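Local coordinates for protein carboxypeptidase 1 (Deinococcus radiodurans str. R1, PDB 5GIV) that is an M32-family metallocarboxypeptidase that binds one zinc ion and probably releases amino acids one at a time, with broad specificity, from peptide C-termini, at residues 352-356 with 492-497. Sequence-based numbering, arbitrary orientation.
Sequences ADELT and YLRGKY
A buried carboxylate site joins the loop before helix 357-372 to the C-terminal helix 487-501. Residues 492-497 are regular alpha-helix, with Lys496 N to Tyr492 O at 2.9 Å and Tyr497 N to Leu493 O at 2.8 Å. Residues 352-353 are extended; 354-356 have helical backbone angles. Asp353, chi1 p, forms an Asx turn and Asx motif: Asp353 OD1 accepts from Leu355 N (2.6 Å) and Thr356 N (2.9 Å). Asp353 OD2 accepts from Thr356 OG1 (2.8 Å) and from the backbone of Ser344. The backbones come nearest at Leu355 and Leu493, with CA atoms 7.6 Å apart. Glu354 points toward the helix, chi1 m and chi2 t. Glu354 OE1 forms a salt bridge with Lys496 NZ at 2.7 Å and accepts a very short hydrogen bond from Tyr497 OH at 2.5 Å. Glu354 OE2 accepts from Tyr492 OH at 2.6 Å. Lys496 is all-trans; Lys496 NZ also hydrogen-bonds Asn341 OD1. A water donates to Tyr497 OH (2.7 Å) and weakly accepts from Glu354 N (3.4 Å). Next to this polar cluster the contact is apolar. Leu355 CG sits 4.1 Å from the centroid of the Tyr497 ring, 6° off its normal, a CH-pi contact. Leu355 CD2 lies 4.1 Å from Leu493 CD2. Both leucines also touch helix 169-193. The Glu354 side chain is about 13 Å from the zinc, so it is not a metal ligand. The arrangement is a buried glutamate bound by lysine and two tyrosines, joining a loop to the C-terminal helix of the mainly helical M32 carboxypeptidase fold.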
ATOM      1  N   ALA A 352     -18.007  -5.500 -23.576  1.00 20.73           N
ATOM      2  CA  ALA A 352     -18.824  -6.188 -24.561  1.00 20.81           C
ATOM      3  C   ALA A 352     -19.523  -7.389 -23.935  1.00 20.93           C
ATOM      4  O   ALA A 352     -19.020  -8.010 -22.995  1.00 20.93           O
ATOM      5  CB  ALA A 352     -17.970  -6.614 -25.758  1.00 20.83           C
ATOM      6  N   ASP A 353     -20.709  -7.689 -24.456  1.00 17.96           N
ATOM      7  CA  ASP A 353     -21.586  -8.723 -23.918  1.00 18.09           C
ATOM      8  C   ASP A 353     -21.033 -10.126 -24.193  1.00 18.22           C
ATOM      9  O   ASP A 353     -20.036 -10.320 -24.897  1.00 18.20           O
ATOM     10  CB  ASP A 353     -22.967  -8.590 -24.534  1.00 18.16           C
ATOM     11  CG  ASP A 353     -22.932  -8.774 -26.035  1.00 18.22           C
ATOM     12  OD1 ASP A 353     -22.900  -9.932 -26.491  1.00 18.35           O
ATOM     13  OD2 ASP A 353     -22.901  -7.760 -26.760  1.00 18.13           O
ATOM     14  N   GLU A 354     -21.746 -11.124 -23.665  1.00 17.60           N
ATOM     15  CA  GLU A 354     -21.298 -12.506 -23.781  1.00 17.72           C
ATOM     16  C   GLU A 354     -21.224 -12.972 -25.229  1.00 17.81           C
ATOM     17  O   GLU A 354     -20.450 -13.884 -25.546  1.00 17.87           O
ATOM     18  CB  GLU A 354     -22.238 -13.427 -23.007  1.00 17.85           C
ATOM     19  CG  GLU A 354     -22.025 -13.449 -21.507  1.00 17.80           C
ATOM     20  CD  GLU A 354     -22.830 -14.549 -20.837  1.00 17.95           C
ATOM     21  OE1 GLU A 354     -24.076 -14.475 -20.881  1.00 18.01           O
ATOM     22  OE2 GLU A 354     -22.209 -15.490 -20.291  1.00 17.99           O
ATOM     23  N   LEU A 355     -22.034 -12.393 -26.113  1.00 17.96           N
ATOM     24  CA  LEU A 355     -22.132 -12.937 -27.459  1.00 18.08           C
ATOM     25  C   LEU A 355     -21.167 -12.288 -28.442  1.00 18.00           C
ATOM     26  O   LEU A 355     -20.643 -12.970 -29.329  1.00 18.08           O
ATOM     27  CB  LEU A 355     -23.569 -12.812 -27.977  1.00 18.18           C
ATOM     28  CG  LEU A 355     -24.615 -13.664 -27.258  1.00 18.34           C
ATOM     29  CD1 LEU A 355     -25.930 -13.605 -28.000  1.00 18.43           C
ATOM     30  CD2 LEU A 355     -24.118 -15.106 -27.108  1.00 18.47           C
ATOM     31  N   THR A 356     -20.942 -10.983 -28.337  1.00 18.94           N
ATOM     32  CA  THR A 356     -20.084 -10.280 -29.281  1.00 18.86           C
ATOM     33  C   THR A 356     -18.653 -10.106 -28.786  1.00 18.73           C
ATOM     34  O   THR A 356     -17.802  -9.661 -29.562  1.00 18.66           O
ATOM     35  CB  THR A 356     -20.680  -8.908 -29.621  1.00 18.76           C
ATOM     36  OG1 THR A 356     -20.656  -8.074 -28.457  1.00 18.62           O
ATOM     37  CG2 THR A 356     -22.125  -9.060 -30.113  1.00 18.88           C
ATOM     38  N   TYR A 492     -23.803 -23.678 -23.908  1.00 20.69           N
ATOM     39  CA  TYR A 492     -24.278 -22.814 -22.834  1.00 20.54           C
ATOM     40  C   TYR A 492     -24.895 -21.532 -23.382  1.00 20.46           C
ATOM     41  O   TYR A 492     -25.977 -21.123 -22.953  1.00 20.47           O
ATOM     42  CB  TYR A 492     -23.128 -22.505 -21.867  1.00 20.33           C
ATOM     43  CG  TYR A 492     -23.238 -21.157 -21.180  1.00 20.13           C
ATOM     44  CD1 TYR A 492     -24.223 -20.923 -20.232  1.00 20.15           C
ATOM     45  CD2 TYR A 492     -22.340 -20.132 -21.461  1.00 19.94           C
ATOM     46  CE1 TYR A 492     -24.331 -19.714 -19.599  1.00 19.99           C
ATOM     47  CE2 TYR A 492     -22.437 -18.907 -20.829  1.00 19.79           C
ATOM     48  CZ  TYR A 492     -23.439 -18.703 -19.898  1.00 19.81           C
ATOM     49  OH  TYR A 492     -23.567 -17.489 -19.263  1.00 19.66           O
ATOM     50  N   LEU A 493     -24.219 -20.879 -24.329  1.00 20.62           N
ATOM     51  CA  LEU A 493     -24.718 -19.610 -24.852  1.00 20.52           C
ATOM     52  C   LEU A 493     -25.984 -19.817 -25.675  1.00 20.73           C
ATOM     53  O   LEU A 493     -26.993 -19.121 -25.479  1.00 20.69           O
ATOM     54  CB  LEU A 493     -23.632 -18.937 -25.685  1.00 20.39           C
ATOM     55  CG  LEU A 493     -22.405 -18.436 -24.928  1.00 20.17           C
ATOM     56  CD1 LEU A 493     -21.364 -17.948 -25.919  1.00 20.08           C
ATOM     57  CD2 LEU A 493     -22.796 -17.330 -23.958  1.00 20.02           C
ATOM     58  N   ARG A 494     -25.960 -20.802 -26.582  1.00 21.71           N
ATOM     59  CA  ARG A 494     -27.140 -21.088 -27.392  1.00 21.88           C
ATOM     60  C   ARG A 494     -28.344 -21.369 -26.502  1.00 21.95           C
ATOM     61  O   ARG A 494     -29.445 -20.859 -26.749  1.00 21.96           O
ATOM     62  CB  ARG A 494     -26.856 -22.279 -28.303  1.00 22.12           C
ATOM     63  CG  ARG A 494     -25.941 -21.964 -29.470  1.00 22.08           C
ATOM     64  CD  ARG A 494     -25.592 -23.216 -30.265  1.00 22.33           C
ATOM     65  NE  ARG A 494     -24.937 -22.892 -31.532  1.00 22.33           N
ATOM     66  CZ  ARG A 494     -24.006 -23.648 -32.115  1.00 22.42           C
ATOM     67  NH1 ARG A 494     -23.604 -24.783 -31.547  1.00 22.53           N
ATOM     68  NH2 ARG A 494     -23.474 -23.268 -33.272  1.00 22.40           N
ATOM     69  N   GLY A 495     -28.145 -22.144 -25.438  1.00 24.26           N
ATOM     70  CA  GLY A 495     -29.246 -22.429 -24.533  1.00 24.32           C
ATOM     71  C   GLY A 495     -29.702 -21.201 -23.768  1.00 24.10           C
ATOM     72  O   GLY A 495     -30.903 -20.939 -23.643  1.00 24.12           O
ATOM     73  N   LYS A 496     -28.750 -20.436 -23.230  1.00 22.91           N
ATOM     74  CA  LYS A 496     -29.116 -19.290 -22.405  1.00 22.72           C
ATOM     75  C   LYS A 496     -29.807 -18.208 -23.228  1.00 22.61           C
ATOM     76  O   LYS A 496     -30.884 -17.723 -22.857  1.00 22.55           O
ATOM     77  CB  LYS A 496     -27.871 -18.728 -21.719  1.00 22.55           C
ATOM     78  CG  LYS A 496     -28.124 -17.450 -20.933  1.00 22.36           C
ATOM     79  CD  LYS A 496     -26.822 -16.917 -20.341  1.00 22.18           C
ATOM     80  CE  LYS A 496     -27.079 -15.651 -19.552  1.00 22.01           C
ATOM     81  NZ  LYS A 496     -25.847 -15.132 -18.931  1.00 21.85           N
ATOM     82  N   TYR A 497     -29.205 -17.822 -24.355  1.00 20.18           N
ATOM     83  CA  TYR A 497     -29.743 -16.726 -25.147  1.00 20.08           C
ATOM     84  C   TYR A 497     -30.864 -17.182 -26.063  1.00 20.25           C
ATOM     85  O   TYR A 497     -31.773 -16.398 -26.354  1.00 20.16           O
ATOM     86  CB  TYR A 497     -28.609 -16.064 -25.930  1.00 19.98           C
ATOM     87  CG  TYR A 497     -27.751 -15.257 -24.989  1.00 19.78           C
ATOM     88  CD1 TYR A 497     -26.663 -15.829 -24.339  1.00 19.76           C
ATOM     89  CD2 TYR A 497     -28.079 -13.936 -24.687  1.00 19.60           C
ATOM     90  CE1 TYR A 497     -25.908 -15.095 -23.448  1.00 19.59           C
ATOM     91  CE2 TYR A 497     -27.337 -13.200 -23.794  1.00 19.43           C
ATOM     92  CZ  TYR A 497     -26.254 -13.776 -23.182  1.00 19.43           C
ATOM     93  OH  TYR A 497     -25.526 -13.030 -22.290  1.00 19.27           O
TER
HETATM   94  O   HOH W   1     -24.800 -10.411 -22.280  1.00 23.79           O